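Local coordinates for protein pilin (Clostridioides difficile, PDB 6T8S) that serves as the major subunit of type IV pili, probably polymerising through its helical N-terminal region into surface fibres, at residues Ile40-Leu50 against Lys69-Leu79. Sequence-based numbering, arbitrary orientation.
Sequences IPVTPDGQTGL and KYKLIKVGNKL
Backbone bonds tie the irregular segment 40-50 to the edge of strand 70-75 at two places: T43 N donates to L72 O (2.9 Å) and, by a more bent bond, G49 N to Y70 O (2.8 Å). Between them, the hydroxyl of T43 does double duty: OG1 takes the L72 N-H almost dead straight (2.9 Å, 179°) and donates its own hydrogen to G49 O, so one buried oxygen closes the loop on itself while gripping the strand. With chi1 near -57°, OG1 sits beside T43's own N, and both polar atoms face L72. A water donating to T43 O and L72 O adds a further bridge. The segment belongs to the link that, as expected of the type IV pilin fold, runs from the long N-terminal helix (9-37) to the antiparallel sheet; its type II turn, P44 to Q47, projects outward. K71, its chain bent at chi3 (-82°), reaches past T43 to bring NZ head-on to Q47 O, at the last residue of the turn (2.9 Å). Facing the helix, L50 CD2 meets L72 CG crosswise at 3.6 Å, while L50 CD1 rests on Y70 CB. L79 inserts against both I40 and P41: CD1 presses tightly on I40 CG2 (3.5 Å), while CD2 lies by P41 CG. P41 O is buried without a polar partner, against L79 CD1 (3.1 Å) and L72 CB and CD1.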
ATOM      1  N   ILE A  40     -10.017  -5.402  11.913  1.00 30.96           N
ATOM      2  CA  ILE A  40      -9.135  -4.980  10.790  1.00 32.17           C
ATOM      3  C   ILE A  40      -8.553  -6.238  10.150  1.00 28.02           C
ATOM      4  O   ILE A  40      -8.009  -7.081  10.857  1.00 27.53           O
ATOM      5  CB  ILE A  40      -8.058  -4.034  11.371  1.00 35.85           C
ATOM      6  CG1 ILE A  40      -8.685  -2.736  11.891  1.00 39.56           C
ATOM      7  CG2 ILE A  40      -6.952  -3.756  10.382  1.00 39.86           C
ATOM      8  CD1 ILE A  40      -9.380  -1.918  10.830  1.00 39.56           C
ATOM      9  N   PRO A  41      -8.652  -6.423   8.810  1.00 26.62           N
ATOM     10  CA  PRO A  41      -8.037  -7.566   8.145  1.00 25.05           C
ATOM     11  C   PRO A  41      -6.513  -7.389   8.101  1.00 25.13           C
ATOM     12  O   PRO A  41      -6.061  -6.374   7.616  1.00 24.05           O
ATOM     13  CB  PRO A  41      -8.588  -7.543   6.717  1.00 26.53           C
ATOM     14  CG  PRO A  41      -8.920  -6.081   6.496  1.00 25.14           C
ATOM     15  CD  PRO A  41      -9.342  -5.547   7.853  1.00 26.37           C
ATOM     16  N   VAL A  42      -5.771  -8.375   8.594  1.00 24.00           N
ATOM     17  CA  VAL A  42      -4.283  -8.330   8.550  1.00 24.91           C
ATOM     18  C   VAL A  42      -3.764  -9.625   7.944  1.00 22.77           C
ATOM     19  O   VAL A  42      -4.397 -10.679   8.118  1.00 24.53           O
ATOM     20  CB  VAL A  42      -3.681  -8.081   9.941  1.00 25.16           C
ATOM     21  CG1 VAL A  42      -4.049  -6.711  10.467  1.00 25.38           C
ATOM     22  CG2 VAL A  42      -4.077  -9.173  10.915  1.00 28.08           C
ATOM     23  N   THR A  43      -2.623  -9.546   7.266  1.00 23.80           N
ATOM     24  CA  THR A  43      -1.867 -10.725   6.794  1.00 23.37           C
ATOM     25  C   THR A  43      -1.404 -11.471   8.038  1.00 25.03           C
ATOM     26  O   THR A  43      -0.943 -10.849   8.982  1.00 24.03           O
ATOM     27  CB  THR A  43      -0.701 -10.320   5.885  1.00 22.99           C
ATOM     28  OG1 THR A  43      -1.210  -9.570   4.777  1.00 22.56           O
ATOM     29  CG2 THR A  43       0.084 -11.504   5.361  1.00 24.15           C
ATOM     30  N   PRO A  44      -1.547 -12.810   8.107  1.00 25.95           N
ATOM     31  CA  PRO A  44      -1.018 -13.559   9.244  1.00 27.96           C
ATOM     32  C   PRO A  44       0.481 -13.280   9.448  1.00 27.37           C
ATOM     33  O   PRO A  44       1.201 -13.121   8.466  1.00 25.51           O
ATOM     34  CB  PRO A  44      -1.235 -15.024   8.860  1.00 29.11           C
ATOM     35  CG  PRO A  44      -2.380 -14.994   7.842  1.00 30.29           C
ATOM     36  CD  PRO A  44      -2.234 -13.663   7.127  1.00 27.73           C
ATOM     37  N   ASP A  45       0.905 -13.229  10.710  1.00 30.40           N
ATOM     38  CA  ASP A  45       2.326 -13.059  11.106  1.00 34.09           C
ATOM     39  C   ASP A  45       3.177 -14.048  10.315  1.00 30.80           C
ATOM     40  O   ASP A  45       2.811 -15.240  10.262  1.00 32.30           O
ATOM     41  CB  ASP A  45       2.550 -13.315  12.599  1.00 40.40           C
ATOM     42  CG  ASP A  45       2.127 -12.188  13.521  1.00 46.86           C
ATOM     43  OD1 ASP A  45       1.767 -11.104  13.015  1.00 50.99           O
ATOM     44  OD2 ASP A  45       2.179 -12.399  14.749  1.00 55.88           O
ATOM     45  N   GLY A  46       4.282 -13.575   9.748  1.00 29.35           N
ATOM     46  CA  GLY A  46       5.279 -14.415   9.063  1.00 29.38           C
ATOM     47  C   GLY A  46       4.932 -14.698   7.616  1.00 28.21           C
ATOM     48  O   GLY A  46       5.640 -15.507   7.010  1.00 29.79           O
ATOM     49  N   GLN A  47       3.891 -14.057   7.070  1.00 25.77           N
ATOM     50  CA  GLN A  47       3.421 -14.292   5.680  1.00 27.43           C
ATOM     51  C   GLN A  47       3.361 -12.964   4.916  1.00 23.47           C
ATOM     52  O   GLN A  47       3.390 -11.889   5.547  1.00 23.37           O
ATOM     53  CB  GLN A  47       2.034 -14.941   5.670  1.00 29.55           C
ATOM     54  CG  GLN A  47       1.982 -16.277   6.396  1.00 33.41           C
ATOM     55  CD  GLN A  47       0.628 -16.940   6.320  1.00 37.50           C
ATOM     56  OE1 GLN A  47      -0.243 -16.570   5.527  1.00 39.80           O
ATOM     57  NE2 GLN A  47       0.429 -17.928   7.179  1.00 40.11           N
ATOM     58  N   THR A  48       3.249 -13.061   3.597  1.00 24.08           N
ATOM     59  CA  THR A  48       2.959 -11.924   2.695  1.00 26.48           C
ATOM     60  C   THR A  48       1.614 -12.203   2.008  1.00 27.05           C
ATOM     61  O   THR A  48       1.065 -13.310   2.197  1.00 27.02           O
ATOM     62  CB  THR A  48       4.123 -11.698   1.723  1.00 29.09           C
ATOM     63  OG1 THR A  48       4.215 -12.805   0.829  1.00 28.41           O
ATOM     64  CG2 THR A  48       5.451 -11.538   2.432  1.00 31.02           C
ATOM     65  N   GLY A  49       1.096 -11.226   1.260  1.00 25.74           N
ATOM     66  CA  GLY A  49      -0.068 -11.433   0.379  1.00 23.93           C
ATOM     67  C   GLY A  49      -1.383 -11.027   1.033  1.00 23.89           C
ATOM     68  O   GLY A  49      -1.393 -10.647   2.209  1.00 22.84           O
ATOM     69  N   LEU A  50      -2.461 -11.084   0.254  1.00 22.86           N
ATOM     70  CA  LEU A  50      -3.787 -10.511   0.602  1.00 22.92           C
ATOM     71  C   LEU A  50      -4.840 -11.618   0.707  1.00 24.63           C
ATOM     72  O   LEU A  50      -6.042 -11.297   0.652  1.00 23.17           O
ATOM     73  CB  LEU A  50      -4.154  -9.510  -0.498  1.00 22.69           C
ATOM     74  CG  LEU A  50      -3.189  -8.337  -0.638  1.00 22.60           C
ATOM     75  CD1 LEU A  50      -3.559  -7.456  -1.817  1.00 23.74           C
ATOM     76  CD2 LEU A  50      -3.134  -7.533   0.651  1.00 22.28           C
ATOM     77  N   LYS A  69       5.824  -7.074  -3.178  1.00 23.52           N
ATOM     78  CA  LYS A  69       4.601  -7.850  -2.850  1.00 24.37           C
ATOM     79  C   LYS A  69       3.727  -7.036  -1.894  1.00 23.54           C
ATOM     80  O   LYS A  69       4.256  -6.274  -1.070  1.00 22.29           O
ATOM     81  CB  LYS A  69       4.959  -9.183  -2.192  1.00 28.25           C
ATOM     82  CG  LYS A  69       5.459 -10.258  -3.146  1.00 34.44           C
ATOM     83  CD  LYS A  69       5.852 -11.531  -2.431  1.00 39.23           C
ATOM     84  CE  LYS A  69       6.787 -12.396  -3.248  1.00 45.00           C
ATOM     85  NZ  LYS A  69       6.989 -13.715  -2.603  1.00 48.55           N
ATOM     86  N   TYR A  70       2.413  -7.216  -1.976  1.00 22.32           N
ATOM     87  CA  TYR A  70       1.456  -6.550  -1.067  1.00 21.71           C
ATOM     88  C   TYR A  70       1.310  -7.390   0.206  1.00 21.19           C
ATOM     89  O   TYR A  70       1.348  -8.637   0.124  1.00 22.69           O
ATOM     90  CB  TYR A  70       0.087  -6.395  -1.733  1.00 21.81           C
ATOM     91  CG  TYR A  70       0.012  -5.445  -2.904  1.00 20.93           C
ATOM     92  CD1 TYR A  70       0.285  -4.097  -2.749  1.00 20.46           C
ATOM     93  CD2 TYR A  70      -0.412  -5.875  -4.154  1.00 21.63           C
ATOM     94  CE1 TYR A  70       0.182  -3.208  -3.808  1.00 20.40           C
ATOM     95  CE2 TYR A  70      -0.529  -4.998  -5.222  1.00 21.14           C
ATOM     96  CZ  TYR A  70      -0.238  -3.656  -5.050  1.00 20.56           C
ATOM     97  OH  TYR A  70      -0.345  -2.768  -6.083  1.00 21.63           O
ATOM     98  N   LYS A  71       1.084  -6.728   1.338  1.00 20.77           N
ATOM     99  CA  LYS A  71       0.509  -7.368   2.552  1.00 21.58           C
ATOM    100  C   LYS A  71      -0.228  -6.306   3.368  1.00 19.60           C
ATOM    101  O   LYS A  71      -0.071  -5.110   3.068  1.00 20.26           O
ATOM    102  CB  LYS A  71       1.593  -8.125   3.338  1.00 23.24           C
ATOM    103  CG  LYS A  71       2.602  -7.291   4.096  1.00 25.41           C
ATOM    104  CD  LYS A  71       3.551  -8.163   4.963  1.00 25.10           C
ATOM    105  CE  LYS A  71       2.959  -8.578   6.295  1.00 25.50           C
ATOM    106  NZ  LYS A  71       3.844  -9.472   7.091  1.00 25.96           N
ATOM    107  N   LEU A  72      -1.027  -6.744   4.337  1.00 19.81           N
ATOM    108  CA  LEU A  72      -1.825  -5.862   5.215  1.00 20.58           C
ATOM    109  C   LEU A  72      -1.248  -5.935   6.626  1.00 20.84           C
ATOM    110  O   LEU A  72      -1.074  -7.070   7.122  1.00 20.95           O
ATOM    111  CB  LEU A  72      -3.284  -6.328   5.207  1.00 22.03           C
ATOM    112  CG  LEU A  72      -4.023  -6.143   3.883  1.00 22.96           C
ATOM    113  CD1 LEU A  72      -5.402  -6.767   3.958  1.00 23.34           C
ATOM    114  CD2 LEU A  72      -4.130  -4.679   3.525  1.00 23.77           C
ATOM    115  N   ILE A  73      -0.970  -4.773   7.215  1.00 21.64           N
ATOM    116  CA  ILE A  73      -0.439  -4.641   8.597  1.00 23.34           C
ATOM    117  C   ILE A  73      -1.285  -3.636   9.379  1.00 26.26           C
ATOM    118  O   ILE A  73      -1.893  -2.710   8.786  1.00 24.68           O
ATOM    119  CB  ILE A  73       1.055  -4.269   8.602  1.00 22.53           C
ATOM    120  CG1 ILE A  73       1.304  -2.858   8.065  1.00 21.82           C
ATOM    121  CG2 ILE A  73       1.862  -5.348   7.879  1.00 23.58           C
ATOM    122  CD1 ILE A  73       2.745  -2.391   8.168  1.00 22.02           C
ATOM    123  N   LYS A  74      -1.277  -3.790  10.695  1.00 27.06           N
ATOM    124  CA  LYS A  74      -1.894  -2.810  11.610  1.00 31.10           C
ATOM    125  C   LYS A  74      -0.761  -1.946  12.163  1.00 32.33           C
ATOM    126  O   LYS A  74       0.268  -2.512  12.600  1.00 33.37           O
ATOM    127  CB  LYS A  74      -2.721  -3.549  12.664  1.00 36.03           C
ATOM    128  CG  LYS A  74      -3.428  -2.642  13.655  1.00 42.21           C
ATOM    129  CD  LYS A  74      -4.591  -3.304  14.352  1.00 46.24           C
ATOM    130  CE  LYS A  74      -4.795  -2.789  15.761  1.00 49.98           C
ATOM    131  NZ  LYS A  74      -5.687  -3.683  16.538  1.00 52.96           N
ATOM    132  N   VAL A  75      -0.907  -0.632  12.063  1.00 31.15           N
ATOM    133  CA  VAL A  75       0.039   0.370  12.633  1.00 32.01           C
ATOM    134  C   VAL A  75      -0.777   1.243  13.586  1.00 32.53           C
ATOM    135  O   VAL A  75      -1.600   2.014  13.103  1.00 30.68           O
ATOM    136  CB  VAL A  75       0.738   1.190  11.536  1.00 31.61           C
ATOM    137  CG1 VAL A  75       1.758   2.152  12.129  1.00 32.40           C
ATOM    138  CG2 VAL A  75       1.402   0.288  10.504  1.00 31.89           C
ATOM    139  N   GLY A  76      -0.596   1.067  14.898  1.00 38.39           N
ATOM    140  CA  GLY A  76      -1.509   1.635  15.910  1.00 38.72           C
ATOM    141  C   GLY A  76      -2.944   1.208  15.647  1.00 37.75           C
ATOM    142  O   GLY A  76      -3.214  -0.007  15.667  1.00 40.29           O
ATOM    143  N   ASN A  77      -3.829   2.168  15.379  1.00 38.88           N
ATOM    144  CA  ASN A  77      -5.278   1.941  15.130  1.00 42.53           C
ATOM    145  C   ASN A  77      -5.550   1.832  13.620  1.00 39.94           C
ATOM    146  O   ASN A  77      -6.710   1.569  13.259  1.00 42.59           O
ATOM    147  CB  ASN A  77      -6.130   3.055  15.752  1.00 48.48           C
ATOM    148  CG  ASN A  77      -5.734   4.445  15.286  1.00 54.31           C
ATOM    149  OD1 ASN A  77      -4.547   4.758  15.184  1.00 61.67           O
ATOM    150  ND2 ASN A  77      -6.714   5.287  14.994  1.00 60.26           N
ATOM    151  N   LYS A  78      -4.531   2.003  12.767  1.00 34.39           N
ATOM    152  CA  LYS A  78      -4.706   2.125  11.293  1.00 30.99           C
ATOM    153  C   LYS A  78      -4.453   0.785  10.597  1.00 27.31           C
ATOM    154  O   LYS A  78      -3.526   0.060  11.003  1.00 29.18           O
ATOM    155  CB  LYS A  78      -3.767   3.204  10.754  1.00 32.01           C
ATOM    156  CG  LYS A  78      -4.093   4.613  11.236  1.00 34.31           C
ATOM    157  CD  LYS A  78      -3.161   5.647  10.672  1.00 37.91           C
ATOM    158  CE  LYS A  78      -3.351   7.030  11.262  1.00 41.27           C
ATOM    159  NZ  LYS A  78      -3.156   7.013  12.730  1.00 45.10           N
ATOM    160  N   LEU A  79      -5.226   0.501   9.547  1.00 26.01           N
ATOM    161  CA  LEU A  79      -4.902  -0.544   8.543  1.00 23.81           C
ATOM    162  C   LEU A  79      -4.024   0.074   7.460  1.00 23.49           C
ATOM    163  O   LEU A  79      -4.408   1.123   6.909  1.00 22.55           O
ATOM    164  CB  LEU A  79      -6.167  -1.121   7.905  1.00 25.48           C
ATOM    165  CG  LEU A  79      -5.897  -2.176   6.836  1.00 24.44           C
ATOM    166  CD1 LEU A  79      -5.181  -3.376   7.433  1.00 26.03           C
ATOM    167  CD2 LEU A  79      -7.177  -2.608   6.146  1.00 26.78           C
TER
HETATM  168  O   HOH W   1       0.201  -8.228   9.162  1.00 26.10           O